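PDB 6FV4: N-acetylglucosamine-6-phosphate deacetylase from Mycobacterium smegmatis, which probably catalyses the metal-dependent removal of the acetyl group from N-acetylglucosamine-6-phosphate in mycobacterial amino-sugar metabolism. Local coordinates for residues Ala21-Gly27 / Ala62-Pro66; Leu31-Trp35 / Val46-Pro52; Leu116-Ser121 / Arg165-Gly170. The protein carries 1 engineered substitution. One frame throughout, in Å; residues are numbered along the deposited sequence.

Contact 1: residues Ala21-Gly27 / Ala62-Pro66; sequences ADTVLTG and ATVVP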
ATOM      1  N   ALA B  21      31.339  17.976   8.784  1.00 35.09           N
ATOM      2  CA  ALA B  21      30.650  17.039   9.654  1.00 37.81           C
ATOM      3  C   ALA B  21      30.983  15.629   9.198  1.00 36.57           C
ATOM      4  O   ALA B  21      31.353  15.406   8.046  1.00 34.04           O
ATOM      5  CB  ALA B  21      29.137  17.265   9.638  1.00 36.55           C
ATOM      6  N   ASP B  22      30.833  14.671  10.113  1.00 36.35           N
ATOM      7  CA  ASP B  22      31.077  13.277   9.759  1.00 36.58           C
ATOM      8  C   ASP B  22      30.159  12.807   8.636  1.00 39.86           C
ATOM      9  O   ASP B  22      30.568  11.982   7.810  1.00 33.09           O
ATOM     10  CB  ASP B  22      30.892  12.392  10.989  1.00 40.90           C
ATOM     11  CG  ASP B  22      32.202  12.067  11.679  1.00 48.24           C
ATOM     12  OD1 ASP B  22      33.218  12.744  11.399  1.00 51.12           O
ATOM     13  OD2 ASP B  22      32.214  11.131  12.510  1.00 51.96           O
ATOM     14  N   THR B  23      28.919  13.309   8.592  1.00 33.29           N
ATOM     15  CA  THR B  23      27.948  12.927   7.569  1.00 33.33           C
ATOM     16  C   THR B  23      27.157  14.149   7.128  1.00 33.51           C
ATOM     17  O   THR B  23      26.591  14.842   7.975  1.00 29.10           O
ATOM     18  CB  THR B  23      26.958  11.877   8.077  1.00 34.07           C
ATOM     19  OG1 THR B  23      27.659  10.716   8.552  1.00 44.96           O
ATOM     20  CG2 THR B  23      26.015  11.485   6.960  1.00 33.79           C
ATOM     21  N   VAL B  24      27.099  14.400   5.818  1.00 29.79           N
ATOM     22  CA  VAL B  24      26.279  15.475   5.265  1.00 33.82           C
ATOM     23  C   VAL B  24      25.314  14.874   4.252  1.00 33.59           C
ATOM     24  O   VAL B  24      25.740  14.310   3.234  1.00 31.69           O
ATOM     25  CB  VAL B  24      27.124  16.582   4.620  1.00 34.43           C
ATOM     26  CG1 VAL B  24      26.216  17.623   3.992  1.00 31.05           C
ATOM     27  CG2 VAL B  24      28.038  17.230   5.655  1.00 33.65           C
ATOM     28  N   LEU B  25      24.021  14.986   4.534  1.00 27.68           N
ATOM     29  CA  LEU B  25      22.978  14.602   3.598  1.00 28.77           C
ATOM     30  C   LEU B  25      22.506  15.856   2.874  1.00 32.84           C
ATOM     31  O   LEU B  25      22.131  16.843   3.514  1.00 31.50           O
ATOM     32  CB  LEU B  25      21.829  13.896   4.319  1.00 30.63           C
ATOM     33  CG  LEU B  25      22.231  12.444   4.611  1.00 34.94           C
ATOM     34  CD1 LEU B  25      22.591  12.283   6.066  1.00 37.58           C
ATOM     35  CD2 LEU B  25      21.136  11.483   4.222  1.00 35.39           C
ATOM     36  N   THR B  26      22.579  15.833   1.546  1.00 32.59           N
ATOM     37  CA  THR B  26      22.275  17.010   0.747  1.00 34.13           C
ATOM     38  C   THR B  26      20.849  17.017   0.236  1.00 33.22           C
ATOM     39  O   THR B  26      20.383  18.052  -0.253  1.00 35.12           O
ATOM     40  CB  THR B  26      23.233  17.099  -0.455  1.00 36.50           C
ATOM     41  OG1 THR B  26      22.864  16.115  -1.427  1.00 38.33           O
ATOM     42  CG2 THR B  26      24.663  16.838  -0.015  1.00 36.04           C
ATOM     43  N   GLY B  27      20.142  15.899   0.335  1.00 32.31           N
ATOM     44  CA  GLY B  27      18.857  15.718  -0.298  1.00 38.52           C
ATOM     45  C   GLY B  27      18.890  14.678  -1.397  1.00 41.64           C
ATOM     46  O   GLY B  27      17.867  14.033  -1.660  1.00 45.15           O
ATOM     47  N   ALA B  62      28.598  14.555  13.988  1.00 43.24           N
ATOM     48  CA  ALA B  62      27.218  14.965  13.797  1.00 41.04           C
ATOM     49  C   ALA B  62      26.782  14.651  12.375  1.00 39.53           C
ATOM     50  O   ALA B  62      27.608  14.539  11.465  1.00 39.15           O
ATOM     51  CB  ALA B  62      27.053  16.459  14.086  1.00 41.59           C
ATOM     52  N   THR B  63      25.474  14.478  12.198  1.00 33.29           N
ATOM     53  CA  THR B  63      24.872  14.367  10.874  1.00 34.67           C
ATOM     54  C   THR B  63      24.216  15.704  10.521  1.00 34.49           C
ATOM     55  O   THR B  63      23.407  16.219  11.297  1.00 34.03           O
ATOM     56  CB  THR B  63      23.848  13.226  10.835  1.00 36.03           C
ATOM     57  OG1 THR B  63      24.501  11.974  11.090  1.00 38.66           O
ATOM     58  CG2 THR B  63      23.183  13.138   9.471  1.00 36.78           C
ATOM     59  N   VAL B  64      24.596  16.288   9.380  1.00 31.11           N
ATOM     60  CA  VAL B  64      23.961  17.504   8.872  1.00 32.71           C
ATOM     61  C   VAL B  64      22.920  17.110   7.832  1.00 32.09           C
ATOM     62  O   VAL B  64      23.178  16.262   6.972  1.00 35.81           O
ATOM     63  CB  VAL B  64      24.988  18.480   8.273  1.00 35.62           C
ATOM     64  CG1 VAL B  64      24.277  19.673   7.630  1.00 33.17           C
ATOM     65  CG2 VAL B  64      25.971  18.952   9.339  1.00 31.26           C
ATOM     66  N   VAL B  65      21.739  17.710   7.924  1.00 28.71           N
ATOM     67  CA  VAL B  65      20.666  17.489   6.959  1.00 26.73           C
ATOM     68  C   VAL B  65      20.157  18.853   6.510  1.00 24.65           C
ATOM     69  O   VAL B  65      20.390  19.866   7.184  1.00 26.96           O
ATOM     70  CB  VAL B  65      19.525  16.638   7.563  1.00 26.05           C
ATOM     71  CG1 VAL B  65      20.045  15.211   7.911  1.00 27.23           C
ATOM     72  CG2 VAL B  65      18.916  17.349   8.777  1.00 25.97           C
ATOM     73  N   PRO B  66      19.452  18.915   5.386  1.00 27.16           N
ATOM     74  CA  PRO B  66      18.788  20.175   5.019  1.00 24.32           C
ATOM     75  C   PRO B  66      17.742  20.534   6.068  1.00 26.91           C
ATOM     76  O   PRO B  66      17.262  19.683   6.823  1.00 26.32           O
ATOM     77  CB  PRO B  66      18.138  19.873   3.663  1.00 26.67           C
ATOM     78  CG  PRO B  66      18.708  18.526   3.211  1.00 29.07           C
ATOM     79  CD  PRO B  66      19.139  17.817   4.451  1.00 26.53           C
TER
HETATM   80  O   HOH W   1      27.637  11.155  11.386  1.00 45.63           O
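Val64 is gripped by strand 23-25 through both of its backbone polar atoms: its N donates to Thr23 O at 2.8 Å, and its O accepts from Leu25 N at 2.9 Å. Both bonds are close to straight, with N-H...O angles of 170° and 172°, and they set the parallel pairing of Thr23 with Thr63 and Val24 with Val64. A third bond, Thr23 N to Ala62 O, is weak at 3.4 Å. Thr23 O also takes a CA-H...O contact from Thr63. On one face of the pairing the two threonine side chains lie side by side and point the same way; with chi1 at -63° Thr63 directs CG2 away from its own N and onto Leu25 CD1, 3.6 Å off. Thr23 OG1 is engaged by Arg32 NE and by a water that also donates weakly to Ala62 O. On the other face Val64 CG2 reaches Ala21 CB at 3.6 Å. Farther along, Pro66 CD presses against Leu25 O, 3.3 Å away; that oxygen is buried without a polar partner. Strand 30-31 pairs antiparallel with 23-25 on its other edge, strand 373-376 flanks 63-76, and helix 339-357 packs on Leu25, Val65 and Pro66 through Ser344 and Val347.

Contact 2: residues Leu31-Trp35 / Val46-Pro52; sequences LRPGW and VGAGAPP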
ATOM      1  N   LEU B  31      27.129  12.238   2.066  1.00 33.67           N
ATOM      2  CA  LEU B  31      28.564  12.499   2.030  1.00 37.83           C
ATOM      3  C   LEU B  31      29.186  12.146   3.371  1.00 42.40           C
ATOM      4  O   LEU B  31      28.713  12.597   4.420  1.00 38.30           O
ATOM      5  CB  LEU B  31      28.844  13.961   1.696  1.00 38.81           C
ATOM      6  CG  LEU B  31      28.041  14.444   0.495  1.00 36.51           C
ATOM      7  CD1 LEU B  31      28.291  15.907   0.293  1.00 37.95           C
ATOM      8  CD2 LEU B  31      28.431  13.618  -0.748  1.00 40.90           C
ATOM      9  N   ARG B  32      30.249  11.344   3.329  1.00 40.43           N
ATOM     10  CA  ARG B  32      30.916  10.874   4.532  1.00 40.30           C
ATOM     11  C   ARG B  32      32.422  10.807   4.292  1.00 43.35           C
ATOM     12  O   ARG B  32      32.890   9.937   3.550  1.00 49.14           O
ATOM     13  CB  ARG B  32      30.362   9.509   4.931  1.00 41.94           C
ATOM     14  CG  ARG B  32      30.564   9.152   6.388  1.00 45.07           C
ATOM     15  CD  ARG B  32      29.828   7.866   6.745  1.00 47.36           C
ATOM     16  NE  ARG B  32      28.498   8.116   7.299  1.00 41.31           N
ATOM     17  CZ  ARG B  32      27.450   7.327   7.095  1.00 43.42           C
ATOM     18  NH1 ARG B  32      27.572   6.240   6.345  1.00 50.83           N
ATOM     19  NH2 ARG B  32      26.277   7.615   7.646  1.00 43.20           N
ATOM     20  N   PRO B  33      33.210  11.733   4.854  1.00 39.13           N
ATOM     21  CA  PRO B  33      32.713  12.924   5.554  1.00 40.17           C
ATOM     22  C   PRO B  33      32.278  13.987   4.559  1.00 37.54           C
ATOM     23  O   PRO B  33      32.479  13.825   3.361  1.00 35.33           O
ATOM     24  CB  PRO B  33      33.919  13.385   6.377  1.00 37.88           C
ATOM     25  CG  PRO B  33      35.101  12.902   5.610  1.00 41.67           C
ATOM     26  CD  PRO B  33      34.681  11.636   4.895  1.00 40.62           C
ATOM     27  N   GLY B  34      31.673  15.069   5.032  1.00 35.02           N
ATOM     28  CA  GLY B  34      31.177  16.090   4.142  1.00 37.34           C
ATOM     29  C   GLY B  34      31.611  17.474   4.581  1.00 31.23           C
ATOM     30  O   GLY B  34      32.042  17.695   5.713  1.00 33.52           O
ATOM     31  N   TRP B  35      31.465  18.415   3.659  1.00 37.48           N
ATOM     32  CA  TRP B  35      31.804  19.790   3.960  1.00 31.21           C
ATOM     33  C   TRP B  35      30.924  20.698   3.126  1.00 35.85           C
ATOM     34  O   TRP B  35      30.478  20.324   2.036  1.00 34.60           O
ATOM     35  CB  TRP B  35      33.300  20.068   3.719  1.00 37.50           C
ATOM     36  CG  TRP B  35      33.759  19.921   2.299  1.00 39.37           C
ATOM     37  CD1 TRP B  35      34.382  18.839   1.748  1.00 41.10           C
ATOM     38  CD2 TRP B  35      33.647  20.896   1.255  1.00 40.15           C
ATOM     39  NE1 TRP B  35      34.662  19.079   0.428  1.00 38.65           N
ATOM     40  CE2 TRP B  35      34.226  20.336   0.099  1.00 40.39           C
ATOM     41  CE3 TRP B  35      33.117  22.194   1.187  1.00 35.81           C
ATOM     42  CZ2 TRP B  35      34.280  21.016  -1.116  1.00 39.75           C
ATOM     43  CZ3 TRP B  35      33.172  22.869  -0.018  1.00 41.13           C
ATOM     44  CH2 TRP B  35      33.753  22.280  -1.156  1.00 43.03           C
ATOM     45  N   VAL B  46      29.408  22.326  -1.899  1.00 36.48           N
ATOM     46  CA  VAL B  46      29.327  21.141  -1.054  1.00 37.78           C
ATOM     47  C   VAL B  46      30.268  20.102  -1.644  1.00 37.96           C
ATOM     48  O   VAL B  46      30.464  20.047  -2.861  1.00 37.39           O
ATOM     49  CB  VAL B  46      27.880  20.598  -0.969  1.00 37.66           C
ATOM     50  CG1 VAL B  46      27.808  19.370  -0.115  1.00 39.39           C
ATOM     51  CG2 VAL B  46      26.952  21.659  -0.413  1.00 38.09           C
ATOM     52  N   GLY B  47      30.853  19.270  -0.782  1.00 38.97           N
ATOM     53  CA  GLY B  47      31.694  18.198  -1.287  1.00 41.01           C
ATOM     54  C   GLY B  47      31.913  17.115  -0.258  1.00 41.96           C
ATOM     55  O   GLY B  47      31.606  17.276   0.925  1.00 40.14           O
ATOM     56  N   ALA B  48      32.460  15.996  -0.728  1.00 42.34           N
ATOM     57  CA  ALA B  48      32.821  14.882   0.135  1.00 39.44           C
ATOM     58  C   ALA B  48      34.320  14.879   0.409  1.00 44.71           C
ATOM     59  O   ALA B  48      35.114  15.492  -0.313  1.00 44.76           O
ATOM     60  CB  ALA B  48      32.400  13.548  -0.486  1.00 44.39           C
ATOM     61  N   GLY B  49      34.700  14.178   1.471  1.00 41.79           N
ATOM     62  CA  GLY B  49      36.101  14.078   1.831  1.00 43.46           C
ATOM     63  C   GLY B  49      36.592  15.282   2.619  1.00 44.41           C
ATOM     64  O   GLY B  49      35.829  15.978   3.296  1.00 44.64           O
ATOM     65  N   ALA B  50      37.894  15.532   2.512  1.00 46.16           N
ATOM     66  CA  ALA B  50      38.527  16.588   3.282  1.00 47.41           C
ATOM     67  C   ALA B  50      38.096  17.964   2.778  1.00 45.61           C
ATOM     68  O   ALA B  50      37.871  18.157   1.577  1.00 47.59           O
ATOM     69  CB  ALA B  50      40.047  16.465   3.202  1.00 50.09           C
ATOM     70  N   PRO B  51      37.979  18.941   3.671  1.00 48.58           N
ATOM     71  CA  PRO B  51      37.584  20.292   3.250  1.00 47.04           C
ATOM     72  C   PRO B  51      38.661  20.934   2.393  1.00 51.54           C
ATOM     73  O   PRO B  51      39.832  20.530   2.445  1.00 52.24           O
ATOM     74  CB  PRO B  51      37.403  21.044   4.579  1.00 45.69           C
ATOM     75  CG  PRO B  51      38.190  20.262   5.576  1.00 51.01           C
ATOM     76  CD  PRO B  51      38.145  18.830   5.132  1.00 44.98           C
ATOM     77  N   PRO B  52      38.302  21.938   1.586  1.00 51.12           N
ATOM     78  CA  PRO B  52      39.322  22.610   0.766  1.00 51.77           C
ATOM     79  C   PRO B  52      40.333  23.398   1.585  1.00 55.89           C
ATOM     80  O   PRO B  52      41.486  23.536   1.154  1.00 56.65           O
ATOM     81  CB  PRO B  52      38.488  23.532  -0.133  1.00 54.58           C
ATOM     82  CG  PRO B  52      37.247  23.806   0.675  1.00 50.18           C
ATOM     83  CD  PRO B  52      36.956  22.496   1.362  1.00 47.17           C
TER
HETATM   84  O   HOH W   2      34.969  17.021   5.830  1.00 41.12           O
HETATM   85  O   HOH W   3      35.539  17.712  -2.190  1.00 48.32           O
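Trp35 and Gly47 form an antiparallel hydrogen-bonded pair in the beta hairpin of strands 34-39 and 42-48. Trp35 N donates to Gly47 O at 3.0 Å, and Gly47 N returns a bond of the same length to Trp35 O. Gly34 and Ala48 make the adjoining non-hydrogen-bonded pair, beyond which Gly49 N donates to Pro33 O at 2.9 Å. The indole folds over the partner strand because its CG stands between the backbone N and carbonyl carbon (chi1 64°). Gly47 lies against one ring face, its CA 3.8 Å from the five-membered centroid, the lack of a side chain letting the indole so close. In its four-stranded sheet 42-48 is an outermost strand, and the chain after it brings Pro51 CA and Pro52 CD over the opposite indole face. Pro52 CD sits 3.7 Å from Trp35 CD2, close to the six-membered ring's normal, in a CH-pi contact. Trp35 NE1 donates to a water, 3.1 Å away, that donates to Ala48 O. Trp35, Val46 and Gly47 line the site of a bound dithiothreitol, probably from the crystallisation liquor. On the face carrying Ala48, Leu31, just ahead of the hairpin, sets CD1 against Val46 CG1 at 3.5 Å, while CD2 meets Ala48 CB.

Contact 3: residues Leu116-Ser121 / Arg165-Gly170; sequences LLRQVS and RVLDAG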
ATOM      1  N   LEU B 116     -12.120  34.369   8.310  1.00 34.48           N
ATOM      2  CA  LEU B 116     -11.147  33.816   7.368  1.00 35.80           C
ATOM      3  C   LEU B 116     -10.350  34.924   6.699  1.00 34.19           C
ATOM      4  O   LEU B 116      -9.117  34.856   6.619  1.00 31.66           O
ATOM      5  CB  LEU B 116     -11.856  32.955   6.322  1.00 33.64           C
ATOM      6  CG  LEU B 116     -11.025  32.322   5.208  1.00 36.33           C
ATOM      7  CD1 LEU B 116      -9.843  31.582   5.802  1.00 34.75           C
ATOM      8  CD2 LEU B 116     -11.893  31.352   4.426  1.00 33.92           C
ATOM      9  N   LEU B 117     -11.040  35.976   6.243  1.00 33.41           N
ATOM     10  CA  LEU B 117     -10.362  37.060   5.538  1.00 31.09           C
ATOM     11  C   LEU B 117      -9.384  37.793   6.447  1.00 30.43           C
ATOM     12  O   LEU B 117      -8.276  38.141   6.019  1.00 30.96           O
ATOM     13  CB  LEU B 117     -11.388  38.029   4.954  1.00 30.28           C
ATOM     14  CG  LEU B 117     -12.082  37.527   3.691  1.00 31.29           C
ATOM     15  CD1 LEU B 117     -13.259  38.438   3.317  1.00 35.90           C
ATOM     16  CD2 LEU B 117     -11.092  37.435   2.544  1.00 28.95           C
ATOM     17  N   ARG B 118      -9.772  38.040   7.702  1.00 31.98           N
ATOM     18  CA  ARG B 118      -8.867  38.688   8.650  1.00 31.50           C
ATOM     19  C   ARG B 118      -7.633  37.825   8.913  1.00 32.99           C
ATOM     20  O   ARG B 118      -6.498  38.322   8.909  1.00 32.14           O
ATOM     21  CB  ARG B 118      -9.608  38.985   9.957  1.00 35.76           C
ATOM     22  CG  ARG B 118      -8.698  39.234  11.172  1.00 36.90           C
ATOM     23  CD  ARG B 118      -9.473  39.291  12.503  1.00 39.87           C
ATOM     24  NE  ARG B 118     -10.211  38.061  12.789  1.00 38.69           N
ATOM     25  CZ  ARG B 118      -9.680  36.981  13.357  1.00 45.24           C
ATOM     26  NH1 ARG B 118      -8.397  36.970  13.713  1.00 45.19           N
ATOM     27  NH2 ARG B 118     -10.427  35.902  13.562  1.00 46.32           N
ATOM     28  N   GLN B 119      -7.837  36.524   9.143  1.00 30.99           N
ATOM     29  CA  GLN B 119      -6.712  35.632   9.409  1.00 27.79           C
ATOM     30  C   GLN B 119      -5.765  35.579   8.218  1.00 30.39           C
ATOM     31  O   GLN B 119      -4.545  35.697   8.375  1.00 29.13           O
ATOM     32  CB  GLN B 119      -7.228  34.236   9.758  1.00 32.69           C
ATOM     33  CG  GLN B 119      -7.975  34.174  11.072  1.00 35.36           C
ATOM     34  CD  GLN B 119      -8.705  32.853  11.262  1.00 37.44           C
ATOM     35  OE1 GLN B 119      -8.616  31.964  10.425  1.00 37.68           O
ATOM     36  NE2 GLN B 119      -9.428  32.720  12.367  1.00 38.45           N
ATOM     37  N   VAL B 120      -6.315  35.408   7.012  1.00 30.70           N
ATOM     38  CA  VAL B 120      -5.484  35.368   5.812  1.00 25.80           C
ATOM     39  C   VAL B 120      -4.720  36.676   5.645  1.00 30.84           C
ATOM     40  O   VAL B 120      -3.500  36.672   5.431  1.00 30.06           O
ATOM     41  CB  VAL B 120      -6.342  35.039   4.578  1.00 27.45           C
ATOM     42  CG1 VAL B 120      -5.599  35.377   3.289  1.00 28.60           C
ATOM     43  CG2 VAL B 120      -6.712  33.548   4.584  1.00 32.91           C
ATOM     44  N   SER B 121      -5.420  37.815   5.769  1.00 29.71           N
ATOM     45  CA  SER B 121      -4.764  39.116   5.655  1.00 31.36           C
ATOM     46  C   SER B 121      -3.612  39.256   6.643  1.00 28.65           C
ATOM     47  O   SER B 121      -2.514  39.688   6.274  1.00 31.19           O
ATOM     48  CB  SER B 121      -5.776  40.251   5.879  1.00 35.18           C
ATOM     49  OG  SER B 121      -6.635  40.395   4.769  1.00 42.85           O
ATOM     50  N   ARG B 165     -12.100  36.022  -3.255  1.00 34.44           N
ATOM     51  CA  ARG B 165     -11.911  37.040  -2.222  1.00 35.25           C
ATOM     52  C   ARG B 165     -10.823  36.642  -1.234  1.00 34.99           C
ATOM     53  O   ARG B 165     -10.012  37.481  -0.818  1.00 27.57           O
ATOM     54  CB  ARG B 165     -13.225  37.282  -1.488  1.00 34.24           C
ATOM     55  CG  ARG B 165     -14.285  37.954  -2.345  1.00 39.74           C
ATOM     56  CD  ARG B 165     -15.433  38.399  -1.485  1.00 34.75           C
ATOM     57  NE  ARG B 165     -16.171  37.281  -0.906  1.00 37.11           N
ATOM     58  CZ  ARG B 165     -17.238  36.725  -1.468  1.00 39.08           C
ATOM     59  NH1 ARG B 165     -17.676  37.174  -2.636  1.00 41.33           N
ATOM     60  NH2 ARG B 165     -17.857  35.713  -0.874  1.00 39.88           N
ATOM     61  N   VAL B 166     -10.791  35.360  -0.842  1.00 35.31           N
ATOM     62  CA  VAL B 166      -9.779  34.899   0.101  1.00 29.46           C
ATOM     63  C   VAL B 166      -8.407  34.898  -0.552  1.00 30.86           C
ATOM     64  O   VAL B 166      -7.416  35.318   0.060  1.00 29.59           O
ATOM     65  CB  VAL B 166     -10.155  33.512   0.651  1.00 33.96           C
ATOM     66  CG1 VAL B 166      -8.984  32.909   1.412  1.00 33.74           C
ATOM     67  CG2 VAL B 166     -11.368  33.634   1.549  1.00 35.17           C
ATOM     68  N   LEU B 167      -8.318  34.433  -1.802  1.00 30.43           N
ATOM     69  CA  LEU B 167      -7.037  34.456  -2.501  1.00 33.69           C
ATOM     70  C   LEU B 167      -6.563  35.887  -2.746  1.00 34.77           C
ATOM     71  O   LEU B 167      -5.361  36.170  -2.672  1.00 33.50           O
ATOM     72  CB  LEU B 167      -7.134  33.695  -3.825  1.00 32.89           C
ATOM     73  CG  LEU B 167      -7.318  32.168  -3.763  1.00 35.80           C
ATOM     74  CD1 LEU B 167      -7.137  31.563  -5.131  1.00 32.68           C
ATOM     75  CD2 LEU B 167      -6.373  31.544  -2.775  1.00 29.07           C
ATOM     76  N   ASP B 168      -7.487  36.798  -3.066  1.00 36.11           N
ATOM     77  CA  ASP B 168      -7.101  38.199  -3.205  1.00 37.29           C
ATOM     78  C   ASP B 168      -6.501  38.722  -1.909  1.00 33.74           C
ATOM     79  O   ASP B 168      -5.436  39.346  -1.913  1.00 35.10           O
ATOM     80  CB  ASP B 168      -8.306  39.042  -3.626  1.00 38.40           C
ATOM     81  CG  ASP B 168      -8.718  38.791  -5.065  1.00 46.08           C
ATOM     82  OD1 ASP B 168      -7.965  38.103  -5.798  1.00 47.06           O
ATOM     83  OD2 ASP B 168      -9.815  39.261  -5.450  1.00 50.70           O
ATOM     84  N   ALA B 169      -7.159  38.437  -0.778  1.00 34.11           N
ATOM     85  CA  ALA B 169      -6.676  38.915   0.515  1.00 34.44           C
ATOM     86  C   ALA B 169      -5.253  38.443   0.817  1.00 36.13           C
ATOM     87  O   ALA B 169      -4.512  39.126   1.532  1.00 32.90           O
ATOM     88  CB  ALA B 169      -7.639  38.468   1.617  1.00 31.44           C
ATOM     89  N   GLY B 170      -4.846  37.286   0.283  1.00 35.24           N
ATOM     90  CA  GLY B 170      -3.510  36.792   0.556  1.00 33.48           C
ATOM     91  C   GLY B 170      -2.392  37.342  -0.309  1.00 33.67           C
ATOM     92  O   GLY B 170      -1.219  37.169   0.038  1.00 30.77           O
TER
HETATM   93  O   HOH W   4      -5.025  41.937   2.419  1.00 43.63           O
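Leu117 turns its CG anti to the carbonyl carbon (chi1 -77°), which carries CD2 across to helix 160-170, where it meets Ala169 CB at 3.7 Å and lies 3.5 Å from Arg165 O. Leu116 takes the other course: its CG is anti to the backbone N (chi1 178°), and CD2 touches Val166 CG2 at 3.7 Å, the two side chains crossing at about a right angle. The same CG2 also meets Leu117 CD2, while CG1 faces Val120 CG2 at 4.0 Å. Segments 116-121 and 165-170, of helices 113-129 and 160-170, run in nearly the same direction, their axes crossing at -25° and approaching to 8.6 Å. The helices are neighbours on the outside of the metal-dependent hydrolase barrel, and Leu116, Val120 and Val166 all rest on Leu137 of strand 134-138, the strand whose end carries the metal ligand Glu138. Farther along the helices, Val120 CG1 lies 3.6 Å from Gly170 N, in a close approach where the residue on the second helix has no side chain. No direct hydrogen bond links the segments. On the solvent-facing side Ser121 OG lies over Ala169 CB, and a water bound to this hydroxyl donates to Ala169 O at 3.0 Å.

Contacts 1 and 2 are neighbours, their centres about 10 Å apart, with contact 2 nested in the chain loop closed by contact 1. They touch through the probable hydrogen bond between Val24 O and Leu31 N and through Val24 CG2 packing on Gly34 CA. Contact 1 is buried and parallel; contact 2 is antiparallel and at the surface, where an indole layered between glycine and proline is added to a smaller aliphatic patch and waters bridge the two segments. Contact 3 stands apart on the opposite side of the chain's centre, about 39 and 46 Å, centre to centre, from contacts 1 and 2. Partly buried, it joins barrel helices by apolar side chains, whereas the other two are held by backbone hydrogen bonds.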